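PDB 4ILV: intradiol ring-cleavage dioxygenase from Streptomyces sp. SirexAA-E, which probably uses a non-haem iron(III) centre to cleave catechol-type aromatic rings with dioxygen between the two hydroxyl-bearing carbons, and also carries a carbohydrate-binding module. Local coordinates for residues Gly69-Arg74 with Thr80-Asp85; His132-Ala137 with Val142-Leu147. All coordinates share one frame; numbering follows the deposited sequence.

Contact 1: Gly69-Arg74 with Thr80-Asp85; sequences GYVFGR and TGVLLD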
loop_
_atom_site.group_PDB
_atom_site.type_symbol
_atom_site.label_atom_id
_atom_site.label_comp_id
_atom_site.label_asym_id
_atom_site.label_seq_id
_atom_site.Cartn_x
_atom_site.Cartn_y
_atom_site.Cartn_z
ATOM N N GLY A 69 -5.100 4.959 7.005
ATOM C CA GLY A 69 -5.708 6.130 6.397
ATOM C C GLY A 69 -7.161 5.871 6.044
ATOM O O GLY A 69 -7.801 4.995 6.623
ATOM N N TYR A 70 -7.673 6.612 5.069
ATOM C CA TYR A 70 -9.061 6.479 4.652
ATOM C C TYR A 70 -9.160 6.416 3.139
ATOM O O TYR A 70 -8.234 6.810 2.427
ATOM C CB TYR A 70 -9.886 7.675 5.157
ATOM C CG TYR A 70 -9.853 7.863 6.655
ATOM C CD1 TYR A 70 -10.858 7.347 7.463
ATOM C CD2 TYR A 70 -8.824 8.576 7.263
ATOM C CE1 TYR A 70 -10.830 7.520 8.841
ATOM C CE2 TYR A 70 -8.793 8.762 8.645
ATOM C CZ TYR A 70 -9.793 8.230 9.423
ATOM O OH TYR A 70 -9.756 8.403 10.789
ATOM N N VAL A 71 -10.291 5.917 2.648
ATOM C CA VAL A 71 -10.590 5.992 1.232
ATOM C C VAL A 71 -11.748 6.982 1.046
ATOM O O VAL A 71 -12.828 6.772 1.588
ATOM C CB VAL A 71 -10.988 4.612 0.659
ATOM C CG1 VAL A 71 -11.358 4.734 -0.817
ATOM C CG2 VAL A 71 -9.847 3.578 0.863
ATOM N N PHE A 72 -11.522 8.058 0.293
ATOM C CA PHE A 72 -12.587 9.034 0.042
ATOM C C PHE A 72 -13.053 8.920 -1.392
ATOM O O PHE A 72 -12.319 8.427 -2.245
ATOM C CB PHE A 72 -12.100 10.461 0.301
ATOM C CG PHE A 72 -11.741 10.731 1.742
ATOM C CD1 PHE A 72 -12.729 11.028 2.675
ATOM C CD2 PHE A 72 -10.417 10.678 2.164
ATOM C CE1 PHE A 72 -12.402 11.273 4.011
ATOM C CE2 PHE A 72 -10.073 10.926 3.490
ATOM C CZ PHE A 72 -11.062 11.225 4.419
ATOM N N GLY A 73 -14.281 9.367 -1.646
ATOM C CA GLY A 73 -14.781 9.501 -2.997
ATOM C C GLY A 73 -14.718 10.946 -3.444
ATOM O O GLY A 73 -14.042 11.757 -2.817
ATOM N N ARG A 74 -15.449 11.267 -4.510
ATOM C CA ARG A 74 -15.391 12.577 -5.159
ATOM C C ARG A 74 -15.815 13.751 -4.278
ATOM O O ARG A 74 -15.445 14.896 -4.551
ATOM C CB ARG A 74 -16.269 12.588 -6.420
ATOM C CG ARG A 74 -15.606 12.052 -7.680
ATOM C CD ARG A 74 -16.421 12.410 -8.927
ATOM N NE ARG A 74 -16.503 11.296 -9.875
ATOM C CZ ARG A 74 -17.055 11.369 -11.084
ATOM N NH1 ARG A 74 -17.566 12.516 -11.519
ATOM N NH2 ARG A 74 -17.087 10.297 -11.868
ATOM N N THR A 80 -17.259 3.143 1.907
ATOM C CA THR A 80 -17.360 1.885 2.625
ATOM C C THR A 80 -17.264 0.700 1.647
ATOM O O THR A 80 -17.615 0.817 0.474
ATOM C CB THR A 80 -18.677 1.835 3.439
ATOM O OG1 THR A 80 -18.611 0.791 4.415
ATOM C CG2 THR A 80 -19.873 1.620 2.523
ATOM N N GLY A 81 -16.747 -0.429 2.121
ATOM C CA GLY A 81 -16.672 -1.624 1.301
ATOM C C GLY A 81 -15.672 -1.565 0.155
ATOM O O GLY A 81 -15.765 -2.332 -0.802
ATOM N N VAL A 82 -14.704 -0.665 0.238
ATOM C CA VAL A 82 -13.677 -0.614 -0.795
ATOM C C VAL A 82 -12.685 -1.739 -0.578
ATOM O O VAL A 82 -12.197 -1.920 0.533
ATOM C CB VAL A 82 -12.928 0.717 -0.788
ATOM C CG1 VAL A 82 -11.803 0.707 -1.834
ATOM C CG2 VAL A 82 -13.910 1.876 -1.019
ATOM N N LEU A 83 -12.390 -2.487 -1.641
ATOM C CA LEU A 83 -11.358 -3.529 -1.606
ATOM C C LEU A 83 -9.957 -2.916 -1.752
ATOM O O LEU A 83 -9.682 -2.195 -2.709
ATOM C CB LEU A 83 -11.630 -4.556 -2.711
ATOM C CG LEU A 83 -10.707 -5.757 -2.985
ATOM C CD1 LEU A 83 -9.452 -5.418 -3.784
ATOM C CD2 LEU A 83 -10.358 -6.477 -1.692
ATOM N N LEU A 84 -9.083 -3.185 -0.782
ATOM C CA LEU A 84 -7.677 -2.810 -0.869
ATOM C C LEU A 84 -6.796 -4.066 -0.816
ATOM O O LEU A 84 -6.815 -4.790 0.166
ATOM C CB LEU A 84 -7.302 -1.872 0.275
ATOM C CG LEU A 84 -8.035 -0.525 0.248
ATOM C CD1 LEU A 84 -7.822 0.196 1.556
ATOM C CD2 LEU A 84 -7.503 0.310 -0.909
ATOM N N ASP A 85 -6.037 -4.304 -1.873
ATOM C CA ASP A 85 -5.247 -5.518 -2.017
ATOM C C ASP A 85 -3.784 -5.107 -2.084
ATOM O O ASP A 85 -3.344 -4.539 -3.080
ATOM C CB ASP A 85 -5.683 -6.239 -3.296
ATOM C CG ASP A 85 -5.038 -7.628 -3.468
ATOM O OD1 ASP A 85 -4.466 -8.166 -2.494
ATOM O OD2 ASP A 85 -5.127 -8.186 -4.588
#
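The backbone N of Val82, whose side chain meets Val71 across this contact, is hydrogen-bonded to Thr108 OG1, and that bond anchors the loop 80-82 just ahead of strand 83-85. Between 69-74 and 80-85 themselves the contact is wholly apolar. Val71 does all the work from its side, with one methyl for each of two partners. Its CG1 lies anti to the backbone N (chi1 177°) and runs tip to tip into Val82, coming within 3.8 Å of Val82 CG2. Val82 has the same torsion and also brings its other methyl near, with Val82 CG1 4.2 Å from Val71 CG1. The second methyl of Val71 goes to Leu84, again tip to tip: Val71 CG2 stands 4.0 Å from Leu84 CD1. Val82 and Leu84 are two residues apart on the chain, and both send their side chains toward Val71.

The backbones stay well separated, with the closest CA atoms, those of Val71 and Val82, 7.6 Å apart. That spacing is too wide for strand pairing, and these segments meet through branch ends alone, burying 122 Å² in total. All three side chains are buried; Leu184 packs on both valines, Phe182 on Val71 and Phe114 on Leu84. Strands 64-72 and 83-87 belong to different sheets, and methyl-to-methyl contact between facing sheets is what builds the interior of a beta sandwich, here the dioxygenase fold of the transthyretin clan.

Contact 2: His132-Ala137 with Val142-Leu147; sequences HVKAQA and VLTTQL. With FE (Fe (III) ion), chain C.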
loop_
_atom_site.group_PDB
_atom_site.type_symbol
_atom_site.label_atom_id
_atom_site.label_comp_id
_atom_site.label_asym_id
_atom_site.label_seq_id
_atom_site.Cartn_x
_atom_site.Cartn_y
_atom_site.Cartn_z
ATOM N N HIS A 132 2.865 -2.038 -3.132
ATOM C CA HIS A 132 1.870 -2.059 -4.196
ATOM C C HIS A 132 0.454 -2.144 -3.632
ATOM O O HIS A 132 0.235 -2.773 -2.608
ATOM C CB HIS A 132 2.083 -3.256 -5.111
ATOM C CG HIS A 132 3.337 -3.198 -5.924
ATOM N ND1 HIS A 132 3.390 -2.600 -7.163
ATOM C CD2 HIS A 132 4.576 -3.701 -5.692
ATOM C CE1 HIS A 132 4.614 -2.717 -7.653
ATOM N NE2 HIS A 132 5.353 -3.369 -6.775
ATOM N N VAL A 133 -0.506 -1.534 -4.318
ATOM C CA VAL A 133 -1.899 -1.629 -3.896
ATOM C C VAL A 133 -2.874 -1.544 -5.074
ATOM O O VAL A 133 -2.700 -0.740 -6.005
ATOM C CB VAL A 133 -2.245 -0.564 -2.809
ATOM C CG1 VAL A 133 -2.061 0.869 -3.354
ATOM C CG2 VAL A 133 -3.680 -0.760 -2.272
ATOM N N LYS A 134 -3.891 -2.400 -5.043
ATOM C CA LYS A 134 -5.035 -2.269 -5.942
ATOM C C LYS A 134 -6.260 -1.884 -5.114
ATOM O O LYS A 134 -6.548 -2.537 -4.115
ATOM C CB LYS A 134 -5.310 -3.580 -6.676
ATOM C CG LYS A 134 -4.320 -3.881 -7.778
ATOM C CD LYS A 134 -4.548 -5.260 -8.342
ATOM C CE LYS A 134 -3.552 -5.561 -9.439
ATOM N NZ LYS A 134 -3.939 -4.876 -10.703
ATOM N N ALA A 135 -6.972 -0.837 -5.535
ATOM C CA ALA A 135 -8.168 -0.369 -4.842
ATOM C C ALA A 135 -9.386 -0.500 -5.742
ATOM O O ALA A 135 -9.351 -0.100 -6.907
ATOM C CB ALA A 135 -8.002 1.107 -4.404
ATOM N N GLN A 136 -10.469 -1.058 -5.210
ATOM C CA GLN A 136 -11.681 -1.182 -5.998
ATOM C C GLN A 136 -12.915 -0.894 -5.165
ATOM O O GLN A 136 -13.233 -1.638 -4.238
ATOM C CB GLN A 136 -11.790 -2.573 -6.627
ATOM C CG GLN A 136 -12.945 -2.712 -7.617
ATOM C CD GLN A 136 -13.039 -4.095 -8.230
ATOM O OE1 GLN A 136 -12.627 -5.085 -7.624
ATOM N NE2 GLN A 136 -13.579 -4.171 -9.444
ATOM N N ALA A 137 -13.590 0.200 -5.501
ATOM C CA ALA A 137 -14.879 0.533 -4.925
ATOM C C ALA A 137 -15.917 -0.418 -5.520
ATOM O O ALA A 137 -15.784 -0.835 -6.671
ATOM C CB ALA A 137 -15.236 1.978 -5.253
ATOM N N VAL A 142 -10.895 -1.329 -11.160
ATOM C CA VAL A 142 -9.813 -1.410 -10.193
ATOM C C VAL A 142 -8.790 -0.315 -10.459
ATOM O O VAL A 142 -8.367 -0.118 -11.597
ATOM C CB VAL A 142 -9.099 -2.774 -10.268
ATOM C CG1 VAL A 142 -7.856 -2.771 -9.402
ATOM C CG2 VAL A 142 -10.037 -3.889 -9.853
ATOM N N LEU A 143 -8.407 0.413 -9.416
ATOM C CA LEU A 143 -7.255 1.304 -9.498
ATOM C C LEU A 143 -5.985 0.559 -9.065
ATOM O O LEU A 143 -5.920 0.057 -7.943
ATOM C CB LEU A 143 -7.447 2.519 -8.595
ATOM C CG LEU A 143 -6.209 3.421 -8.513
ATOM C CD1 LEU A 143 -6.152 4.307 -9.749
ATOM C CD2 LEU A 143 -6.172 4.256 -7.233
ATOM N N THR A 144 -4.984 0.492 -9.943
ATOM C CA THR A 144 -3.686 -0.091 -9.591
ATOM C C THR A 144 -2.675 1.014 -9.351
ATOM O O THR A 144 -2.510 1.908 -10.190
ATOM C CB THR A 144 -3.152 -0.995 -10.713
ATOM O OG1 THR A 144 -4.065 -2.078 -10.920
ATOM C CG2 THR A 144 -1.757 -1.553 -10.358
ATOM N N THR A 145 -1.989 0.961 -8.216
ATOM C CA THR A 145 -1.065 2.039 -7.884
ATOM C C THR A 145 0.000 1.608 -6.888
ATOM O O THR A 145 0.092 0.436 -6.532
ATOM C CB THR A 145 -1.844 3.304 -7.391
ATOM O OG1 THR A 145 -0.960 4.419 -7.288
ATOM C CG2 THR A 145 -2.516 3.066 -6.047
ATOM N N GLN A 146 0.820 2.556 -6.450
ATOM C CA GLN A 146 1.870 2.263 -5.483
ATOM C C GLN A 146 1.985 3.354 -4.422
ATOM O O GLN A 146 1.580 4.496 -4.650
ATOM C CB GLN A 146 3.215 2.140 -6.202
ATOM C CG GLN A 146 3.228 1.096 -7.285
ATOM C CD GLN A 146 4.566 1.000 -7.981
ATOM O OE1 GLN A 146 5.611 1.306 -7.396
ATOM N NE2 GLN A 146 4.547 0.565 -9.237
ATOM N N LEU A 147 2.554 3.006 -3.272
ATOM C CA LEU A 147 2.840 3.998 -2.241
ATOM C C LEU A 147 4.339 4.144 -2.026
ATOM O O LEU A 147 5.063 3.144 -1.989
ATOM C CB LEU A 147 2.166 3.611 -0.927
ATOM C CG LEU A 147 0.669 3.303 -1.023
ATOM C CD1 LEU A 147 0.124 2.918 0.345
ATOM C CD2 LEU A 147 -0.126 4.474 -1.622
HETATM FE FE FE C . 7.566 -3.816 -6.857
HETATM O O HOH W 1 1.192 -1.440 -8.415
#
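His132 is held at both ring nitrogens: NE2 binds the iron at 2.3 Å, while ND1 donates to a water lying in the ring plane, and that water donates on to Thr145 O of the partner strand. Thr145 O also accepts from Val133 N at 3.0 Å, so one water joins the metal ligand to a main-chain oxygen of this antiparallel beta hairpin, which is likely to limit rotation of the ring. Tyr95, Tyr124 and His130 complete the protein ligands of the iron, and Trp87 stacks on the His132 ring. Gln146 runs alongside His132, its amide turned 50° from the ring; Gln146 OE1 takes a bond from Arg127.

Val133 pairs with Thr145 and Ala135 with Leu143, each through two backbone hydrogen bonds, the shortest from Leu143 N to Ala135 O at 2.7 Å. Lys134 lies beside Thr144 on the face that also carries His132, and a bend at its last torsion (chi4 -77°) brings NZ 2.8 Å from Thr144 OG1. The same NZ forms a salt bridge with Glu41, and Phe45 adds a cation-pi contact. With an alanine in place of Lys134, the Glu41 carboxylate would probably be left without its mate and the Thr144 hydroxyl without this donor. Farther along, Val142 crosses Gln136, whose NE2 bonds to Arg140 O, and Val142 CG2 presses within 3.4 Å of Gln136 CD.

Overall arrangement
From the N terminus, strand 64-72 comes first, in the mixed sheet; the chain then passes through the loop 73-82 into strand 83-87 of the antiparallel sheet, and contact 1 closes that loop across the sandwich. After strands 103-107 and 113-119 the chain reaches the hairpin 130-136/143-148, where contact 2 closes the loop between the two strands, the second of them an outermost strand of the antiparallel sheet. The two lie in series, neither enclosing nor crossing the other, their centres about 10 Å apart. Segments 80-85 and 132-137 are neighbours in that sheet: Leu83 O and Gln136 N, 2.9 Å apart, probably hydrogen-bond, linking the iron-bearing hairpin to the packing between sheets.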